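Putative creatinine amidohydrolase (Bacteroides fragilis, PDB 3LUB) probably hydrolyses carbon-nitrogen bonds of linear amides, as a member of the creatininase superfamily with two zinc ions in its active site. Local coordinates at residues 40-43 / 44-48; 118-121 / 122-125. All coordinates share one frame; numbering follows the deposited sequence.

Contact 1. Residues 40-43 / 44-48; sequences YLTD and CILPH. With ZN (zinc ion), chain B; ZN (zinc ion), chain C.
L41 and C44 meet across the first turn of helix 42-62, where the carbonyl oxygen of L41, at the N-cap position, is gripped by two amides. I45 N lies almost straight out beyond the oxygen, 3.0 Å from L41 O, whereas C44 N approaches L41 O from above the carbonyl plane. Around this doubly held oxygen the side chains close in: L41 CD2 touches C44 SG at 4.1 Å, and CB of L41 meets CD1 of I45. I45 sets CG1 beside its own backbone N (chi1 -68°), which lays CG1 and CD1 against the L41 carbonyl. One residue on, T42 and L46 lie side by side and point the same way. T42 CG2, anti to the backbone N, packs on L46 CD1 at 3.9 Å, while OG1, on the other branch, is hydrogen-bonded to P39 O. The backbone bond from L46 N to T42 O, 3.1 Å long, joins the same two residues, and helix 166-175 covers both side chains through M172. P47 has no N-H to offer D43 O; its ring carbons CG and CD pack on that oxygen instead, and the helix kinks here. D43 hands its carboxylate to the metals. OD1 of D43 binds one zinc ion at 1.9 Å and OD2 of D43 binds the other at 2.1 Å; water 1 joins both metals. H34 and E168 complete one site, E32 and H120 the other: a carboxylate-bridged dinuclear zinc centre at a helix N terminus, as in the creatininase superfamily.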
loop_
_atom_site.group_PDB
_atom_site.type_symbol
_atom_site.label_atom_id
_atom_site.label_comp_id
_atom_site.label_asym_id
_atom_site.label_seq_id
_atom_site.Cartn_x
_atom_site.Cartn_y
_atom_site.Cartn_z
ATOM N N TYR F 40 11.736 -17.178 23.993
ATOM C CA TYR F 40 11.063 -16.653 22.785
ATOM C C TYR F 40 11.718 -15.409 22.227
ATOM O O TYR F 40 11.703 -15.198 21.021
ATOM C CB TYR F 40 9.585 -16.334 23.048
ATOM C CG TYR F 40 8.665 -17.520 22.901
ATOM C CD1 TYR F 40 8.505 -18.421 23.923
ATOM C CD2 TYR F 40 7.929 -17.720 21.733
ATOM C CE1 TYR F 40 7.638 -19.511 23.778
ATOM C CE2 TYR F 40 7.082 -18.799 21.585
ATOM C CZ TYR F 40 6.938 -19.691 22.603
ATOM O OH TYR F 40 6.062 -20.769 22.478
ATOM N N LEU F 41 12.313 -14.596 23.095
ATOM C CA LEU F 41 12.988 -13.355 22.655
ATOM C C LEU F 41 14.495 -13.433 22.536
ATOM O O LEU F 41 15.134 -12.415 22.469
ATOM C CB LEU F 41 12.599 -12.201 23.592
ATOM C CG LEU F 41 11.142 -11.715 23.517
ATOM C CD1 LEU F 41 10.956 -10.519 24.442
ATOM C CD2 LEU F 41 10.810 -11.266 22.104
ATOM N N THR F 42 15.056 -14.634 22.475
ATOM C CA THR F 42 16.515 -14.859 22.251
ATOM C C THR F 42 17.102 -13.983 21.156
ATOM O O THR F 42 18.160 -13.405 21.329
ATOM C CB THR F 42 16.806 -16.362 21.936
ATOM O OG1 THR F 42 16.382 -17.192 23.041
ATOM C CG2 THR F 42 18.301 -16.624 21.596
ATOM N N ASP F 43 16.412 -13.855 20.029
ATOM C CA ASP F 43 16.945 -13.081 18.886
ATOM C C ASP F 43 16.930 -11.582 19.076
ATOM O O ASP F 43 17.551 -10.872 18.307
ATOM C CB ASP F 43 16.216 -13.436 17.583
ATOM C CG ASP F 43 16.446 -14.855 17.154
ATOM O OD1 ASP F 43 17.309 -15.560 17.750
ATOM O OD2 ASP F 43 15.760 -15.270 16.200
ATOM N N CYS F 44 16.224 -11.105 20.095
ATOM C CA CYS F 44 16.264 -9.707 20.521
ATOM C C CYS F 44 17.319 -9.486 21.609
ATOM O O CYS F 44 18.071 -8.512 21.578
ATOM C CB CYS F 44 14.919 -9.282 21.128
ATOM S SG CYS F 44 13.487 -9.077 19.984
ATOM N N ILE F 45 17.316 -10.379 22.588
ATOM C CA ILE F 45 18.166 -10.274 23.763
ATOM C C ILE F 45 19.647 -10.303 23.409
ATOM O O ILE F 45 20.397 -9.466 23.878
ATOM C CB ILE F 45 17.892 -11.406 24.766
ATOM C CG1 ILE F 45 16.492 -11.258 25.384
ATOM C CG2 ILE F 45 18.942 -11.425 25.842
ATOM C CD1 ILE F 45 15.899 -12.501 26.033
ATOM N N LEU F 46 20.064 -11.267 22.593
ATOM C CA LEU F 46 21.473 -11.447 22.281
ATOM C C LEU F 46 22.108 -10.269 21.548
ATOM O O LEU F 46 23.146 -9.767 21.998
ATOM C CB LEU F 46 21.692 -12.748 21.521
ATOM C CG LEU F 46 21.410 -13.980 22.390
ATOM C CD1 LEU F 46 21.954 -15.276 21.725
ATOM C CD2 LEU F 46 21.988 -13.759 23.794
ATOM N N PRO F 47 21.502 -9.796 20.432
ATOM C CA PRO F 47 22.091 -8.576 19.820
ATOM C C PRO F 47 22.039 -7.319 20.661
ATOM O O PRO F 47 22.898 -6.483 20.542
ATOM C CB PRO F 47 21.263 -8.397 18.538
ATOM C CG PRO F 47 20.045 -9.224 18.709
ATOM C CD PRO F 47 20.410 -10.343 19.604
ATOM N N HIS F 48 21.005 -7.169 21.492
ATOM C CA HIS F 48 20.946 -6.024 22.397
ATOM C C HIS F 48 22.161 -6.050 23.349
ATOM O O HIS F 48 22.894 -5.069 23.476
ATOM C CB HIS F 48 19.656 -6.026 23.224
ATOM C CG HIS F 48 19.627 -4.940 24.250
ATOM N ND1 HIS F 48 20.059 -5.124 25.546
ATOM C CD2 HIS F 48 19.283 -3.638 24.150
ATOM C CE1 HIS F 48 19.945 -3.991 26.211
ATOM N NE2 HIS F 48 19.492 -3.068 25.382
HETATM ZN ZN ZN B . 17.814 -17.384 17.539
HETATM ZN ZN ZN C . 15.766 -16.815 14.816
HETATM O O HOH W 1 17.764 -18.056 15.563
#

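Contact 2. Residues 118-121 / 122-125. With ZN (zinc ion), chain C.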
loop_
_atom_site.group_PDB
_atom_site.type_symbol
_atom_site.label_atom_id
_atom_site.label_comp_id
_atom_site.label_asym_id
_atom_site.label_seq_id
_atom_site.Cartn_x
_atom_site.Cartn_y
_atom_site.Cartn_z
ATOM N N SER F 118 21.164 -7.684 13.596
ATOM C CA SER F 118 20.127 -8.683 13.632
ATOM C C SER F 118 20.539 -9.895 14.470
ATOM O O SER F 118 21.671 -10.336 14.458
ATOM C CB SER F 118 19.715 -9.133 12.213
ATOM O OG SER F 118 18.576 -10.007 12.261
ATOM N N GLY F 119 19.552 -10.450 15.171
ATOM C CA GLY F 119 19.695 -11.696 15.899
ATOM C C GLY F 119 19.019 -12.843 15.204
ATOM O O GLY F 119 19.111 -13.960 15.674
ATOM N N HIS F 120 18.358 -12.583 14.080
ATOM C CA HIS F 120 17.573 -13.600 13.401
ATOM C C HIS F 120 17.966 -13.710 11.912
ATOM O O HIS F 120 17.867 -12.763 11.165
ATOM C CB HIS F 120 16.092 -13.287 13.610
ATOM C CG HIS F 120 15.153 -14.175 12.859
ATOM N ND1 HIS F 120 15.148 -15.545 12.995
ATOM C CD2 HIS F 120 14.175 -13.882 11.964
ATOM C CE1 HIS F 120 14.213 -16.057 12.214
ATOM N NE2 HIS F 120 13.618 -15.071 11.566
ATOM N N GLY F 121 18.439 -14.878 11.503
ATOM C CA GLY F 121 18.897 -15.090 10.129
ATOM C C GLY F 121 17.808 -15.024 9.057
ATOM O O GLY F 121 18.108 -14.825 7.893
ATOM N N GLY F 122 16.548 -15.168 9.468
ATOM C CA GLY F 122 15.374 -14.972 8.622
ATOM C C GLY F 122 15.132 -13.539 8.213
ATOM O O GLY F 122 14.455 -13.316 7.225
ATOM N N ASN F 123 15.698 -12.579 8.954
ATOM C CA ASN F 123 15.630 -11.178 8.575
ATOM C C ASN F 123 16.645 -10.829 7.471
ATOM O O ASN F 123 17.802 -11.236 7.509
ATOM C CB ASN F 123 15.860 -10.259 9.787
ATOM C CG ASN F 123 14.849 -10.466 10.903
ATOM O OD1 ASN F 123 13.694 -10.886 10.664
ATOM N ND2 ASN F 123 15.265 -10.145 12.142
ATOM N N ASN F 124 16.177 -10.071 6.492
ATOM C CA ASN F 124 16.968 -9.633 5.339
ATOM C C ASN F 124 16.656 -8.159 5.094
ATOM O O ASN F 124 15.510 -7.806 4.918
ATOM C CB ASN F 124 16.606 -10.482 4.113
ATOM C CG ASN F 124 17.073 -11.941 4.239
ATOM O OD1 ASN F 124 18.276 -12.203 4.308
ATOM N ND2 ASN F 124 16.124 -12.892 4.261
ATOM N N PHE F 125 17.683 -7.310 5.130
ATOM C CA PHE F 125 17.530 -5.878 5.104
ATOM C C PHE F 125 18.125 -5.186 3.890
ATOM O O PHE F 125 18.063 -3.964 3.814
ATOM C CB PHE F 125 18.170 -5.260 6.372
ATOM C CG PHE F 125 17.531 -5.721 7.639
ATOM C CD1 PHE F 125 16.296 -5.215 8.023
ATOM C CD2 PHE F 125 18.130 -6.698 8.428
ATOM C CE1 PHE F 125 15.655 -5.678 9.186
ATOM C CE2 PHE F 125 17.486 -7.165 9.588
ATOM C CZ PHE F 125 16.245 -6.639 9.954
HETATM ZN ZN ZN C . 15.766 -16.815 14.816
HETATM O O HOH W 2 17.127 -15.519 5.248
HETATM O O HOH W 3 20.203 -13.093 7.118
HETATM O O HOH W 1 17.764 -18.056 15.563
#
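H120 and N123 are the ends of a type I beta turn in the loop that follows strand 113-118, and the H120 side chain leads from it to a zinc ion, which ND1 of H120 binds at 2.3 Å. G122 lies against one face of the imidazole: its CA makes a CH-pi contact 3.8 Å from the ring centroid, and its N sits over the centre of the same face. N123 closes the turn, its N donating to H120 O at 3.1 Å from above the carbonyl plane; S118 OG donates to that oxygen from the opposite face. With CG beside its backbone N (chi1 -59°), N123 stands its amide across the imidazole, the two planes 79° apart. N123 OD1 lies in the ring plane at the edge, 3.3 Å from H120 CD2, and also accepts from A76 N and Q95 NE2. ND2 gives its main bond to G29 O and a weak one to S118 OG. With zinc on ND1 and A76 O on NE2, both nitrogens of H120 are held, which fixes the ring's rotation. N124 reaches back through water 2, which joins its ND2 to G121 O. F125 presents its ring edge to S118, with CE2 of F125 4.0 Å from S118 CB.

From the N terminus, strand 23-28 leads through a loop carrying E32 and H34 to contact 1, which forms the first turn of helix 42-62; the chain then returns as strand 66-68, completing a beta-alpha-beta unit. Contact 2 follows in series, closing a tight turn between strand 113-118 and helix 126-135, so the two neither nest nor cross. Their centres lie about 12 Å apart, yet they touch: P47 CG packs on G119 CA at 3.8 Å, and the D43 carboxylate carbon CG sits 3.2 Å from G119 O. A shared zinc ion ties the helix start to the loop after strand 113-118, the neighbour of strand 23-28 in the parallel sheet.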